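Lon211 (Mycobacterium tuberculosis, PDB 6VBK) probably recognises and binds protein substrates for degradation, as the N-terminal domain of the ATP-dependent Lon protease. Local coordinates at residues V23-M28 with E188-V193; L68-R71 with Y76-V79; K143-A148 with L201-T206. One frame throughout, in Å; residues are numbered along the deposited sequence.

Interaction 1 (V23-M28 with E188-V193); sequences VVLPGM and EVLETV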
# COMPACT_ATOMS: atom_id res chain seq x y z
N VAL B 23 -8.80 -21.47 13.59
CA VAL B 23 -8.63 -20.22 12.80
C VAL B 23 -9.07 -19.04 13.67
O VAL B 23 -10.18 -19.10 14.21
CB VAL B 23 -9.45 -20.29 11.50
CG1 VAL B 23 -9.54 -18.93 10.82
CG2 VAL B 23 -8.91 -21.34 10.54
N VAL B 24 -8.22 -18.02 13.77
CA VAL B 24 -8.57 -16.81 14.56
C VAL B 24 -9.16 -15.77 13.61
O VAL B 24 -8.43 -15.30 12.72
CB VAL B 24 -7.34 -16.26 15.32
CG1 VAL B 24 -7.70 -15.02 16.12
CG2 VAL B 24 -6.72 -17.31 16.22
N LEU B 25 -10.44 -15.46 13.77
CA LEU B 25 -11.11 -14.48 12.94
C LEU B 25 -11.11 -13.12 13.61
O LEU B 25 -10.93 -13.02 14.83
CB LEU B 25 -12.55 -14.93 12.64
CG LEU B 25 -12.69 -16.24 11.87
CD1 LEU B 25 -14.15 -16.60 11.69
CD2 LEU B 25 -11.99 -16.13 10.52
N PRO B 26 -11.29 -12.04 12.85
CA PRO B 26 -11.39 -10.71 13.47
C PRO B 26 -12.53 -10.67 14.48
O PRO B 26 -13.63 -11.17 14.24
CB PRO B 26 -11.66 -9.79 12.28
CG PRO B 26 -11.03 -10.49 11.12
CD PRO B 26 -11.25 -11.96 11.38
N GLY B 27 -12.24 -10.06 15.64
CA GLY B 27 -13.20 -9.98 16.72
C GLY B 27 -13.07 -11.07 17.77
O GLY B 27 -13.74 -10.98 18.80
N MET B 28 -12.24 -12.08 17.53
CA MET B 28 -12.05 -13.17 18.48
C MET B 28 -10.85 -12.90 19.38
O MET B 28 -9.91 -12.19 19.00
CB MET B 28 -11.86 -14.50 17.75
CG MET B 28 -13.07 -14.97 16.95
SD MET B 28 -12.71 -16.45 15.97
CE MET B 28 -12.22 -17.61 17.24
N GLU B 188 -12.34 -20.40 4.87
CA GLU B 188 -13.13 -19.72 3.85
C GLU B 188 -13.84 -18.50 4.42
O GLU B 188 -14.03 -17.50 3.71
CB GLU B 188 -14.14 -20.69 3.24
CG GLU B 188 -14.78 -20.17 1.96
CD GLU B 188 -15.77 -21.14 1.36
OE1 GLU B 188 -16.52 -20.73 0.44
OE2 GLU B 188 -15.80 -22.31 1.79
N VAL B 189 -14.26 -18.56 5.69
CA VAL B 189 -14.78 -17.37 6.35
C VAL B 189 -13.69 -16.31 6.44
O VAL B 189 -13.93 -15.13 6.18
CB VAL B 189 -15.34 -17.72 7.74
CG1 VAL B 189 -15.91 -16.48 8.42
CG2 VAL B 189 -16.40 -18.80 7.63
N LEU B 190 -12.47 -16.73 6.78
CA LEU B 190 -11.34 -15.81 6.78
C LEU B 190 -11.02 -15.33 5.37
O LEU B 190 -10.47 -14.24 5.19
CB LEU B 190 -10.12 -16.49 7.41
CG LEU B 190 -8.82 -15.71 7.51
CD1 LEU B 190 -9.04 -14.41 8.27
CD2 LEU B 190 -7.75 -16.56 8.17
N GLU B 191 -11.44 -16.12 4.37
CA GLU B 191 -11.16 -15.84 2.94
C GLU B 191 -12.10 -14.79 2.34
O GLU B 191 -11.59 -13.91 1.64
CB GLU B 191 -11.28 -17.13 2.12
CG GLU B 191 -11.33 -16.87 0.63
CD GLU B 191 -11.97 -17.97 -0.21
OE1 GLU B 191 -12.77 -17.63 -1.10
OE2 GLU B 191 -11.67 -19.15 0.04
N THR B 192 -13.41 -14.84 2.62
CA THR B 192 -14.33 -13.89 1.94
C THR B 192 -14.50 -12.58 2.72
O THR B 192 -15.16 -12.60 3.77
CB THR B 192 -15.66 -14.57 1.59
OG1 THR B 192 -16.27 -15.04 2.79
CG2 THR B 192 -15.49 -15.69 0.59
N VAL B 193 -13.96 -11.49 2.18
CA VAL B 193 -14.02 -10.13 2.80
C VAL B 193 -15.47 -9.61 2.84
O VAL B 193 -15.86 -9.06 3.88
CB VAL B 193 -13.07 -9.14 2.09
CG1 VAL B 193 -11.62 -9.44 2.41
CG2 VAL B 193 -13.29 -9.11 0.59
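The type II beta turn from L25 to M28, in the loop between strands 9-19 and 29-33, brings L25 against V189 and L190 in the last turn of helix 183-191. The contact is wholly apolar, and leucine suits it because its forked end can touch two helix residues at once. L25 CD1 meets V189 CG1 at 3.7 Å, the two side chains crossing at about a right angle, while L25 CD2 settles on L190 CB at 3.6 Å. L190 swings its CG opposite its own backbone N (chi1 -180°), and L190 CD2 then meets V23 CG1, 4.0 Å away. The turn is closed by M28 N bonding to L25 O (3.1 Å). P26 fits the second position, where its ring matches a phi of -57°, and G27 the third, where phi is positive and there is no CB to press on the carbonyl of P26. A weak bond from L25 N to M28 SD (3.3 Å) spans the same loop. Around this buried joint, R105 of strand 96-112 bonds to the carbonyls of V189 and L190 at the helix end, L190 also packs on strands 65-70 and 79-88, and W205 of helix 195-207 touches V189.

Interaction 2 (L68-R71 with Y76-V79); sequences LVPR and YADV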
# COMPACT_ATOMS: atom_id res chain seq x y z
N LEU B 68 -1.81 -13.97 12.26
CA LEU B 68 -2.28 -15.31 12.57
C LEU B 68 -2.75 -15.98 11.28
O LEU B 68 -3.81 -15.62 10.75
CB LEU B 68 -3.40 -15.25 13.61
CG LEU B 68 -3.07 -14.42 14.85
CD1 LEU B 68 -4.34 -14.06 15.59
CD2 LEU B 68 -2.12 -15.17 15.77
N VAL B 69 -1.97 -16.93 10.78
CA VAL B 69 -2.21 -17.56 9.49
C VAL B 69 -2.49 -19.04 9.72
O VAL B 69 -1.67 -19.75 10.30
CB VAL B 69 -1.02 -17.39 8.54
CG1 VAL B 69 -1.38 -17.89 7.15
CG2 VAL B 69 -0.58 -15.93 8.50
N PRO B 70 -3.72 -19.63 9.22
CA PRO B 70 -4.47 -21.15 9.17
C PRO B 70 -3.57 -22.02 8.28
O PRO B 70 -3.67 -21.89 7.08
CB PRO B 70 -5.85 -20.91 8.57
CG PRO B 70 -6.07 -19.45 8.83
CD PRO B 70 -4.72 -18.82 8.53
N ARG B 71 -2.67 -22.80 8.88
CA ARG B 71 -1.77 -23.66 8.06
C ARG B 71 -1.86 -25.13 8.51
O ARG B 71 -1.57 -25.39 9.69
CB ARG B 71 -0.32 -23.21 8.21
CG ARG B 71 0.69 -24.18 7.61
CD ARG B 71 2.12 -23.93 8.04
NE ARG B 71 2.46 -24.50 9.33
CZ ARG B 71 3.61 -24.31 9.96
NH1 ARG B 71 3.84 -24.87 11.13
NH2 ARG B 71 4.54 -23.54 9.41
N TYR B 76 -0.04 -22.29 3.57
CA TYR B 76 -0.56 -21.16 4.38
C TYR B 76 -1.71 -20.46 3.63
O TYR B 76 -1.58 -20.23 2.41
CB TYR B 76 0.53 -20.10 4.55
CG TYR B 76 1.64 -20.43 5.51
CD1 TYR B 76 2.64 -21.33 5.18
CD2 TYR B 76 1.71 -19.82 6.75
CE1 TYR B 76 3.66 -21.63 6.06
CE2 TYR B 76 2.72 -20.11 7.65
CZ TYR B 76 3.71 -21.01 7.30
OH TYR B 76 4.71 -21.30 8.18
N ALA B 77 -2.72 -19.97 4.36
CA ALA B 77 -3.86 -19.35 3.70
C ALA B 77 -3.47 -18.02 3.06
O ALA B 77 -2.51 -17.37 3.47
CB ALA B 77 -5.00 -19.14 4.70
N ASP B 78 -4.23 -17.63 2.04
CA ASP B 78 -3.97 -16.37 1.35
C ASP B 78 -4.33 -15.15 2.19
O ASP B 78 -3.93 -14.04 1.84
CB ASP B 78 -4.73 -16.34 0.02
CG ASP B 78 -6.21 -16.63 0.18
OD1 ASP B 78 -6.56 -17.82 0.35
OD2 ASP B 78 -7.01 -15.68 0.16
N VAL B 79 -5.07 -15.34 3.28
CA VAL B 79 -5.46 -14.25 4.17
C VAL B 79 -5.17 -14.67 5.60
O VAL B 79 -5.52 -15.79 6.01
CB VAL B 79 -6.95 -13.88 4.01
CG1 VAL B 79 -7.41 -12.99 5.15
CG2 VAL B 79 -7.18 -13.19 2.67
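R71 and Y76 run side by side in the same direction, CD of the arginine lying over one face of the tyrosine ring. CD of R71 is 3.6 Å from the centroid of the Y76 ring, a CH-pi contact in which a methylene probably polarised by the neighbouring NE meets the pi cloud. The arginine chain bends at chi3 (83°), which stands the guanidinium steeply against the ring, the planes being 78° apart. NH2 of R71 thereby comes to Y76 OH at 2.6 Å, but with an N-H...O angle of only 123° the bond is weak. The stronger polar partner of R71 lies elsewhere: NH1 forms a salt bridge with E39, which probably helps fix the guanidinium. V69 meets the same ring at its edge, with V69 CG1 in the ring plane and 3.7 Å from Y76 CD2. Tyrosine thus serves a partly exposed place, with hydrocarbon against the strand and a hydroxyl at the arginine. Further along, P70 CD packs on A77 CB at 3.9 Å, and A77 N makes a weak, long bond to P70 O (3.5 Å). P70 has no N-H to give, and its buried ring also touches I187 of helix 183-191. Packing of this kind marks the loop end of a beta hairpin: strands 65-70 and 79-88, antiparallel neighbours in the mixed sheet of the Lon substrate-binding domain, are joined here.

Interaction 3 (K143-A148 with L201-T206); sequences KGLVSA and LVIGWT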
# COMPACT_ATOMS: atom_id res chain seq x y z
N LYS B 143 -28.98 -14.83 13.19
CA LYS B 143 -29.09 -14.85 14.65
C LYS B 143 -30.07 -15.92 15.12
O LYS B 143 -29.82 -16.60 16.12
CB LYS B 143 -29.51 -13.48 15.17
CG LYS B 143 -28.40 -12.44 15.13
CD LYS B 143 -28.89 -11.10 15.66
CE LYS B 143 -27.78 -10.07 15.62
NZ LYS B 143 -28.24 -8.73 16.10
N GLY B 144 -31.18 -16.09 14.40
CA GLY B 144 -32.14 -17.12 14.77
C GLY B 144 -31.57 -18.52 14.66
O GLY B 144 -31.93 -19.41 15.44
N LEU B 145 -30.68 -18.74 13.69
CA LEU B 145 -30.08 -20.06 13.52
C LEU B 145 -29.09 -20.36 14.64
O LEU B 145 -29.13 -21.44 15.26
CB LEU B 145 -29.39 -20.16 12.16
CG LEU B 145 -30.23 -19.76 10.94
CD1 LEU B 145 -29.42 -19.92 9.66
CD2 LEU B 145 -31.51 -20.58 10.88
N VAL B 146 -28.18 -19.43 14.92
CA VAL B 146 -27.18 -19.66 15.96
C VAL B 146 -27.81 -19.66 17.34
O VAL B 146 -27.31 -20.32 18.26
CB VAL B 146 -26.05 -18.61 15.85
CG1 VAL B 146 -26.58 -17.21 16.14
CG2 VAL B 146 -24.89 -18.96 16.78
N SER B 147 -28.93 -18.96 17.52
CA SER B 147 -29.61 -18.97 18.81
C SER B 147 -30.16 -20.35 19.14
O SER B 147 -30.06 -20.81 20.28
CB SER B 147 -30.73 -17.93 18.84
OG SER B 147 -30.21 -16.61 18.77
N ALA B 148 -30.73 -21.03 18.14
CA ALA B 148 -31.27 -22.36 18.38
C ALA B 148 -30.18 -23.35 18.78
O ALA B 148 -30.39 -24.18 19.68
CB ALA B 148 -32.01 -22.86 17.13
N LEU B 201 -22.76 -17.57 3.46
CA LEU B 201 -22.02 -18.83 3.58
C LEU B 201 -22.35 -19.53 4.89
O LEU B 201 -22.66 -20.73 4.90
CB LEU B 201 -20.51 -18.57 3.48
CG LEU B 201 -19.90 -18.44 2.09
CD1 LEU B 201 -18.50 -17.85 2.17
CD2 LEU B 201 -19.87 -19.79 1.40
N VAL B 202 -22.27 -18.81 6.02
CA VAL B 202 -22.43 -19.46 7.32
C VAL B 202 -23.89 -19.82 7.58
O VAL B 202 -24.18 -20.77 8.31
CB VAL B 202 -21.86 -18.56 8.43
CG1 VAL B 202 -22.67 -17.28 8.57
CG2 VAL B 202 -21.81 -19.31 9.76
N ILE B 203 -24.84 -19.08 6.98
CA ILE B 203 -26.25 -19.42 7.15
C ILE B 203 -26.55 -20.79 6.56
O ILE B 203 -27.28 -21.59 7.15
CB ILE B 203 -27.14 -18.32 6.53
CG1 ILE B 203 -27.22 -17.11 7.45
CG2 ILE B 203 -28.53 -18.85 6.22
CD1 ILE B 203 -27.96 -15.93 6.85
N GLY B 204 -25.97 -21.08 5.39
CA GLY B 204 -26.17 -22.39 4.79
C GLY B 204 -25.52 -23.51 5.59
O GLY B 204 -26.11 -24.58 5.76
N TRP B 205 -24.31 -23.27 6.09
CA TRP B 205 -23.63 -24.28 6.90
C TRP B 205 -24.34 -24.50 8.23
O TRP B 205 -24.37 -25.63 8.74
CB TRP B 205 -22.18 -23.88 7.14
CG TRP B 205 -21.40 -23.63 5.89
CD1 TRP B 205 -21.69 -24.10 4.64
CD2 TRP B 205 -20.21 -22.85 5.76
NE1 TRP B 205 -20.74 -23.66 3.74
CE2 TRP B 205 -19.82 -22.89 4.40
CE3 TRP B 205 -19.42 -22.12 6.66
CZ2 TRP B 205 -18.70 -22.23 3.92
CZ3 TRP B 205 -18.30 -21.46 6.18
CH2 TRP B 205 -17.95 -21.52 4.83
N THR B 206 -24.92 -23.44 8.80
CA THR B 206 -25.62 -23.58 10.07
C THR B 206 -26.92 -24.36 9.91
O THR B 206 -27.27 -25.18 10.76
CB THR B 206 -25.91 -22.20 10.67
OG1 THR B 206 -24.73 -21.39 10.59
CG2 THR B 206 -26.33 -22.33 12.12
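No ring takes part where L145 of helix 133-153 meets I203 and T206 of helix 195-207; the indole of W205, on the second helix, has the carbonyl oxygen of L201 over one face, 3.2 Å above the plane and displaced toward the rim, and packs on E188 of helix 183-191. What remains is plain helix-helix packing in the helical C-terminal part of the domain, the two segments running at 38° with their axes coming within 9.9 Å of each other. L145 points toward the second helix and, with its CG opposite the carbonyl carbon (chi1 -52°) and its chain extended, L145 CD1 reaches I203 CG2 at 3.7 Å; the same methyl rests by the I203 carbonyl oxygen. Closer to the backbone, L145 CB meets T206 CG2 at 3.8 Å. A long leucine spans the gap, while beta-branched isoleucine and threonine offer compact methyls close to their helix. Y142 packs on I203 and T206 too, widening the joint, and V146 leans on Y180. On the first helix S147 turns its hydroxyl back on the chain: S147 OG bonds to K143 O at 2.7 Å from above the carbonyl plane, and S147 N reaches the same oxygen from the opposite face.

Interaction 1 is the hub, its centre about 5 Å from that of the chain and wholly buried. It touches interaction 2, where L190 packs on P70 and V79, setting helix 183-191 on the hairpin, and V24 of the loop packs on L68. It also touches interaction 3, since W205 and L201 of helix 195-207 lie against E188, V189 and T192. Interactions 2 and 3 do not meet, their nearest atoms being about 12 Å apart. Chemistry follows place: 23-28 with 188-193 is purely apolar, the hairpin mixes apolar packing with weak polar bonds at its partly exposed end, and 143-148 with 201-206 joins two helices by aliphatic side chains, with no hydrogen bond between the segments, far from the centre of the chain and largely buried.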